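Long-range contact in glycosyl hydrolase, family 31/fibronectin type III domain protein (Clostridium perfringens, PDB 4LKS), which binds galactose through a family 32 carbohydrate-binding module that belongs to a family 31 glycoside hydrolase: residues Y81-Y95 against G112-R126. Numbering follows the deposited sequence.
Sequences YLPRQNSRNGHVTEY and GNLEVNEAGNALANR. With GAL (beta-D-galactopyranose), chain D.
H91 and L123 join two loops at one end of a beta-sandwich, where 112-126 lies against the loop of 81-95 that brings R84 and N89 to the galactose; at its far end the contact becomes a short antiparallel strand pairing. L123 N donates almost straight (172°) to ND1 of H91, in the ring plane, at 3.1 Å. With ND1 an acceptor, the proton sits on NE2, which gives it to a lone pair of R84 O (3.1 Å). R88 CA and P83 CB cover opposite faces of the imidazole.

R126, bent at chi2 and chi3, swings its guanidinium back across the ring edge, the planes 76° apart and CE1 of H91 3.4 Å from NE of R126. A water takes the NE hydrogen and donates to the carbonyls of R84 and R126. Q85 NE2 reaches R126 O at 2.9 Å and also holds P83 O.

CD1 of L123 meets the edge of the Y81 ring at CE2 (3.7 Å), and L114 CD1 approaches CD2. Y95 pairs with G112 through two backbone bonds; its chi1 of 62° folds the ring across G112, whose CA makes a CH-pi contact over the face, 3.9 Å from the centroid.

By holding R84 O, H91 acts on R84 from the second shell; its imidazole, probably neutral, with rotation fixed by a bond at each nitrogen, ties this loop to 112-126.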
loop_
_atom_site.group_PDB
_atom_site.type_symbol
_atom_site.label_atom_id
_atom_site.label_comp_id
_atom_site.label_asym_id
_atom_site.label_seq_id
_atom_site.Cartn_x
_atom_site.Cartn_y
_atom_site.Cartn_z
ATOM N N TYR A 81 -5.954 1.026 0.010
ATOM C CA TYR A 81 -5.179 -0.151 0.365
ATOM C C TYR A 81 -6.118 -1.360 0.406
ATOM O O TYR A 81 -7.106 -1.347 1.133
ATOM C CB TYR A 81 -4.509 0.061 1.729
ATOM C CG TYR A 81 -3.900 -1.191 2.327
ATOM C CD1 TYR A 81 -2.646 -1.646 1.918
ATOM C CD2 TYR A 81 -4.586 -1.931 3.284
ATOM C CE1 TYR A 81 -2.083 -2.796 2.468
ATOM C CE2 TYR A 81 -4.029 -3.086 3.844
ATOM C CZ TYR A 81 -2.783 -3.509 3.425
ATOM O OH TYR A 81 -2.243 -4.645 3.972
ATOM N N LEU A 82 -5.818 -2.392 -0.379
ATOM C CA LEU A 82 -6.600 -3.630 -0.354
ATOM C C LEU A 82 -5.795 -4.702 0.356
ATOM O O LEU A 82 -4.731 -5.103 -0.118
ATOM C CB LEU A 82 -6.964 -4.092 -1.770
ATOM C CG LEU A 82 -7.788 -5.387 -1.835
ATOM C CD1 LEU A 82 -9.175 -5.166 -1.251
ATOM C CD2 LEU A 82 -7.878 -5.909 -3.272
ATOM N N PRO A 83 -6.271 -5.140 1.525
ATOM C CA PRO A 83 -5.526 -6.199 2.209
ATOM C C PRO A 83 -5.681 -7.541 1.515
ATOM O O PRO A 83 -6.613 -7.762 0.729
ATOM C CB PRO A 83 -6.165 -6.253 3.606
ATOM C CG PRO A 83 -7.506 -5.633 3.445
ATOM C CD PRO A 83 -7.418 -4.653 2.307
ATOM N N ARG A 84 -4.726 -8.412 1.806
ATOM C CA ARG A 84 -4.749 -9.809 1.414
ATOM C C ARG A 84 -6.120 -10.421 1.682
ATOM O O ARG A 84 -6.695 -10.235 2.765
ATOM C CB ARG A 84 -3.675 -10.533 2.219
ATOM C CG ARG A 84 -3.468 -11.976 1.866
ATOM C CD ARG A 84 -2.326 -12.508 2.700
ATOM N NE ARG A 84 -1.894 -13.819 2.246
ATOM C CZ ARG A 84 -0.792 -14.418 2.671
ATOM N NH1 ARG A 84 -0.018 -13.825 3.575
ATOM N NH2 ARG A 84 -0.466 -15.608 2.192
ATOM N N GLN A 85 -6.651 -11.137 0.694
ATOM C CA GLN A 85 -8.033 -11.619 0.763
ATOM C C GLN A 85 -8.200 -12.969 1.450
ATOM O O GLN A 85 -9.262 -13.251 2.005
ATOM C CB GLN A 85 -8.650 -11.675 -0.639
ATOM C CG GLN A 85 -8.805 -10.311 -1.286
ATOM C CD GLN A 85 -9.811 -9.437 -0.568
ATOM O OE1 GLN A 85 -11.011 -9.711 -0.592
ATOM N NE2 GLN A 85 -9.329 -8.377 0.078
ATOM N N ASN A 86 -7.161 -13.799 1.414
ATOM C CA ASN A 86 -7.266 -15.168 1.928
ATOM C C ASN A 86 -6.619 -15.371 3.294
ATOM O O ASN A 86 -6.693 -16.460 3.868
ATOM C CB ASN A 86 -6.660 -16.163 0.933
ATOM C CG ASN A 86 -5.155 -15.995 0.779
ATOM O OD1 ASN A 86 -4.624 -14.893 0.924
ATOM N ND2 ASN A 86 -4.463 -17.090 0.483
ATOM N N SER A 87 -5.985 -14.327 3.814
ATOM C CA SER A 87 -5.224 -14.432 5.051
ATOM C C SER A 87 -4.997 -13.048 5.637
ATOM O O SER A 87 -4.902 -12.072 4.900
ATOM C CB SER A 87 -3.871 -15.098 4.781
ATOM O OG SER A 87 -2.997 -14.951 5.888
ATOM N N ARG A 88 -4.907 -12.968 6.962
ATOM C CA ARG A 88 -4.633 -11.706 7.637
ATOM C C ARG A 88 -3.144 -11.409 7.682
ATOM O O ARG A 88 -2.729 -10.333 8.127
ATOM C CB ARG A 88 -5.183 -11.742 9.058
ATOM C CG ARG A 88 -4.724 -12.945 9.888
ATOM C CD ARG A 88 -3.558 -12.618 10.823
ATOM N NE ARG A 88 -3.089 -13.808 11.538
ATOM C CZ ARG A 88 -3.242 -14.016 12.845
ATOM N NH1 ARG A 88 -3.841 -13.109 13.604
ATOM N NH2 ARG A 88 -2.783 -15.131 13.397
ATOM N N ASN A 89 -2.337 -12.362 7.226
ATOM C CA ASN A 89 -0.898 -12.213 7.343
ATOM C C ASN A 89 -0.359 -11.032 6.546
ATOM O O ASN A 89 -0.352 -11.036 5.305
ATOM C CB ASN A 89 -0.171 -13.508 6.984
ATOM C CG ASN A 89 -0.103 -14.477 8.146
ATOM O OD1 ASN A 89 -0.674 -14.231 9.206
ATOM N ND2 ASN A 89 0.586 -15.596 7.944
ATOM N N GLY A 90 0.080 -10.018 7.290
ATOM C CA GLY A 90 0.648 -8.822 6.704
ATOM C C GLY A 90 -0.319 -7.661 6.588
ATOM O O GLY A 90 0.065 -6.635 6.050
ATOM N N HIS A 91 -1.552 -7.810 7.079
ATOM C CA HIS A 91 -2.515 -6.699 7.072
ATOM C C HIS A 91 -1.913 -5.458 7.721
ATOM O O HIS A 91 -1.477 -5.501 8.876
ATOM C CB HIS A 91 -3.798 -7.076 7.809
ATOM C CG HIS A 91 -4.749 -7.900 7.000
ATOM N ND1 HIS A 91 -6.081 -8.020 7.327
ATOM C CD2 HIS A 91 -4.571 -8.622 5.867
ATOM C CE1 HIS A 91 -6.687 -8.782 6.434
ATOM N NE2 HIS A 91 -5.793 -9.161 5.538
ATOM N N VAL A 92 -1.878 -4.350 6.990
ATOM C CA VAL A 92 -1.243 -3.132 7.490
ATOM C C VAL A 92 -2.220 -2.338 8.355
ATOM O O VAL A 92 -3.348 -2.052 7.937
ATOM C CB VAL A 92 -0.746 -2.260 6.325
ATOM C CG1 VAL A 92 -0.229 -0.929 6.845
ATOM C CG2 VAL A 92 0.344 -3.010 5.534
ATOM N N THR A 93 -1.800 -1.987 9.571
ATOM C CA THR A 93 -2.685 -1.237 10.470
ATOM C C THR A 93 -2.209 0.187 10.764
ATOM O O THR A 93 -2.994 1.020 11.212
ATOM C CB THR A 93 -2.946 -1.989 11.805
ATOM O OG1 THR A 93 -1.786 -1.898 12.641
ATOM C CG2 THR A 93 -3.272 -3.453 11.545
ATOM N N GLU A 94 -0.927 0.459 10.534
ATOM C CA GLU A 94 -0.385 1.812 10.638
ATOM C C GLU A 94 0.564 2.014 9.463
ATOM O O GLU A 94 1.383 1.137 9.149
ATOM C CB GLU A 94 0.352 2.055 11.974
ATOM C CG GLU A 94 0.626 3.545 12.237
ATOM C CD GLU A 94 1.599 3.821 13.380
ATOM O OE1 GLU A 94 2.242 2.884 13.889
ATOM O OE2 GLU A 94 1.735 5.008 13.746
ATOM N N TYR A 95 0.449 3.162 8.798
ATOM C CA TYR A 95 1.194 3.417 7.567
ATOM C C TYR A 95 1.747 4.843 7.523
ATOM O O TYR A 95 1.326 5.736 8.286
ATOM C CB TYR A 95 0.294 3.177 6.334
ATOM C CG TYR A 95 -0.886 4.125 6.339
ATOM C CD1 TYR A 95 -0.764 5.418 5.831
ATOM C CD2 TYR A 95 -2.097 3.760 6.905
ATOM C CE1 TYR A 95 -1.817 6.319 5.885
ATOM C CE2 TYR A 95 -3.170 4.661 6.959
ATOM C CZ TYR A 95 -3.013 5.937 6.441
ATOM O OH TYR A 95 -4.042 6.856 6.491
ATOM N N GLY A 112 -1.123 7.352 9.282
ATOM C CA GLY A 112 -2.460 7.035 9.727
ATOM C C GLY A 112 -2.596 5.589 10.143
ATOM O O GLY A 112 -1.633 4.822 10.110
ATOM N N ASN A 113 -3.811 5.230 10.533
ATOM C CA ASN A 113 -4.101 3.884 10.979
ATOM C C ASN A 113 -5.325 3.353 10.270
ATOM O O ASN A 113 -6.169 4.126 9.802
ATOM C CB ASN A 113 -4.324 3.856 12.493
ATOM C CG ASN A 113 -3.051 4.113 13.270
ATOM O OD1 ASN A 113 -2.338 3.181 13.665
ATOM N ND2 ASN A 113 -2.744 5.382 13.485
ATOM N N LEU A 114 -5.413 2.031 10.191
ATOM C CA LEU A 114 -6.573 1.362 9.623
ATOM C C LEU A 114 -7.216 0.509 10.708
ATOM O O LEU A 114 -6.528 -0.126 11.507
ATOM C CB LEU A 114 -6.183 0.512 8.412
ATOM C CG LEU A 114 -5.602 1.281 7.218
ATOM C CD1 LEU A 114 -5.229 0.318 6.104
ATOM C CD2 LEU A 114 -6.578 2.343 6.698
ATOM N N GLU A 115 -8.541 0.527 10.743
ATOM C CA GLU A 115 -9.299 -0.129 11.798
ATOM C C GLU A 115 -9.142 -1.644 11.780
ATOM O O GLU A 115 -9.191 -2.281 10.721
ATOM C CB GLU A 115 -10.769 0.238 11.647
ATOM C CG GLU A 115 -11.677 -0.293 12.731
ATOM C CD GLU A 115 -13.114 0.137 12.509
ATOM O OE1 GLU A 115 -13.329 1.090 11.723
ATOM O OE2 GLU A 115 -14.024 -0.478 13.108
ATOM N N VAL A 116 -8.970 -2.218 12.968
ATOM C CA VAL A 116 -8.819 -3.659 13.123
ATOM C C VAL A 116 -10.141 -4.263 13.606
ATOM O O VAL A 116 -10.926 -3.588 14.276
ATOM C CB VAL A 116 -7.669 -3.977 14.098
ATOM C CG1 VAL A 116 -7.521 -5.463 14.312
ATOM C CG2 VAL A 116 -6.357 -3.410 13.569
ATOM N N ASN A 117 -10.413 -5.512 13.234
ATOM C CA ASN A 117 -11.619 -6.181 13.710
ATOM C C ASN A 117 -11.623 -6.419 15.225
ATOM O O ASN A 117 -10.627 -6.174 15.914
ATOM C CB ASN A 117 -11.888 -7.484 12.940
ATOM C CG ASN A 117 -10.856 -8.577 13.220
ATOM O OD1 ASN A 117 -9.979 -8.434 14.068
ATOM N ND2 ASN A 117 -10.972 -9.683 12.494
ATOM N N GLU A 118 -12.756 -6.895 15.728
ATOM C CA GLU A 118 -12.944 -7.093 17.158
ATOM C C GLU A 118 -11.904 -8.032 17.753
ATOM O O GLU A 118 -11.316 -7.744 18.792
ATOM C CB GLU A 118 -14.343 -7.641 17.423
ATOM C CG GLU A 118 -14.597 -7.999 18.877
ATOM C CD GLU A 118 -15.925 -7.471 19.368
ATOM O OE1 GLU A 118 -16.667 -6.889 18.548
ATOM O OE2 GLU A 118 -16.223 -7.628 20.570
ATOM N N ALA A 119 -11.671 -9.147 17.072
ATOM C CA ALA A 119 -10.753 -10.162 17.568
ATOM C C ALA A 119 -9.298 -9.721 17.461
ATOM O O ALA A 119 -8.407 -10.353 18.031
ATOM C CB ALA A 119 -10.967 -11.457 16.825
ATOM N N GLY A 120 -9.060 -8.644 16.718
ATOM C CA GLY A 120 -7.725 -8.090 16.597
ATOM C C GLY A 120 -6.834 -8.884 15.665
ATOM O O GLY A 120 -5.605 -8.755 15.703
ATOM N N ASN A 121 -7.441 -9.703 14.815
ATOM C CA ASN A 121 -6.651 -10.544 13.929
ATOM C C ASN A 121 -6.663 -10.160 12.453
ATOM O O ASN A 121 -5.833 -10.643 11.700
ATOM C CB ASN A 121 -6.986 -12.032 14.117
ATOM C CG ASN A 121 -8.472 -12.295 14.232
ATOM O OD1 ASN A 121 -9.277 -11.752 13.479
ATOM N ND2 ASN A 121 -8.842 -13.145 15.184
ATOM N N ALA A 122 -7.577 -9.285 12.042
ATOM C CA ALA A 122 -7.619 -8.834 10.654
ATOM C C ALA A 122 -8.159 -7.416 10.598
ATOM O O ALA A 122 -8.721 -6.930 11.576
ATOM C CB ALA A 122 -8.482 -9.763 9.812
ATOM N N LEU A 123 -7.999 -6.749 9.462
ATOM C CA LEU A 123 -8.611 -5.433 9.297
ATOM C C LEU A 123 -10.135 -5.546 9.365
ATOM O O LEU A 123 -10.714 -6.553 8.944
ATOM C CB LEU A 123 -8.175 -4.771 7.984
ATOM C CG LEU A 123 -6.720 -4.310 7.904
ATOM C CD1 LEU A 123 -6.493 -3.571 6.590
ATOM C CD2 LEU A 123 -6.395 -3.398 9.063
ATOM N N ALA A 124 -10.774 -4.522 9.919
ATOM C CA ALA A 124 -12.233 -4.474 10.008
ATOM C C ALA A 124 -12.849 -4.431 8.614
ATOM O O ALA A 124 -13.867 -5.080 8.346
ATOM C CB ALA A 124 -12.671 -3.275 10.823
ATOM N N ASN A 125 -12.233 -3.653 7.731
ATOM C CA ASN A 125 -12.664 -3.571 6.347
ATOM C C ASN A 125 -11.763 -4.477 5.533
ATOM O O ASN A 125 -10.583 -4.167 5.341
ATOM C CB ASN A 125 -12.564 -2.122 5.858
ATOM C CG ASN A 125 -12.957 -1.954 4.399
ATOM O OD1 ASN A 125 -13.385 -2.893 3.733
ATOM N ND2 ASN A 125 -12.814 -0.736 3.899
ATOM N N ARG A 126 -12.308 -5.610 5.083
ATOM C CA ARG A 126 -11.534 -6.574 4.301
ATOM C C ARG A 126 -11.467 -6.186 2.832
ATOM O O ARG A 126 -10.798 -6.858 2.034
ATOM C CB ARG A 126 -12.111 -7.994 4.425
ATOM C CG ARG A 126 -12.049 -8.599 5.826
ATOM C CD ARG A 126 -10.621 -8.765 6.329
ATOM N NE ARG A 126 -9.809 -9.669 5.507
ATOM C CZ ARG A 126 -9.570 -10.946 5.799
ATOM N NH1 ARG A 126 -10.092 -11.494 6.889
ATOM N NH2 ARG A 126 -8.813 -11.682 4.995
HETATM C C1 GAL D . 2.216 -18.195 5.842
HETATM C C2 GAL D . 1.744 -17.388 4.617
HETATM C C3 GAL D . 2.879 -16.536 4.068
HETATM C C4 GAL D . 3.416 -15.625 5.184
HETATM C C5 GAL D . 3.860 -16.487 6.348
HETATM C C6 GAL D . 4.312 -15.685 7.570
HETATM O O1 GAL D . 1.147 -18.888 6.427
HETATM O O2 GAL D . 1.285 -18.226 3.550
HETATM O O3 GAL D . 2.411 -15.706 3.008
HETATM O O4 GAL D . 2.382 -14.751 5.634
HETATM O O5 GAL D . 2.769 -17.315 6.820
HETATM O O6 GAL D . 4.779 -16.540 8.608
HETATM O O HOH W 1 -9.057 -8.857 3.131
HETATM O O HOH W 2 -6.136 6.148 7.987
#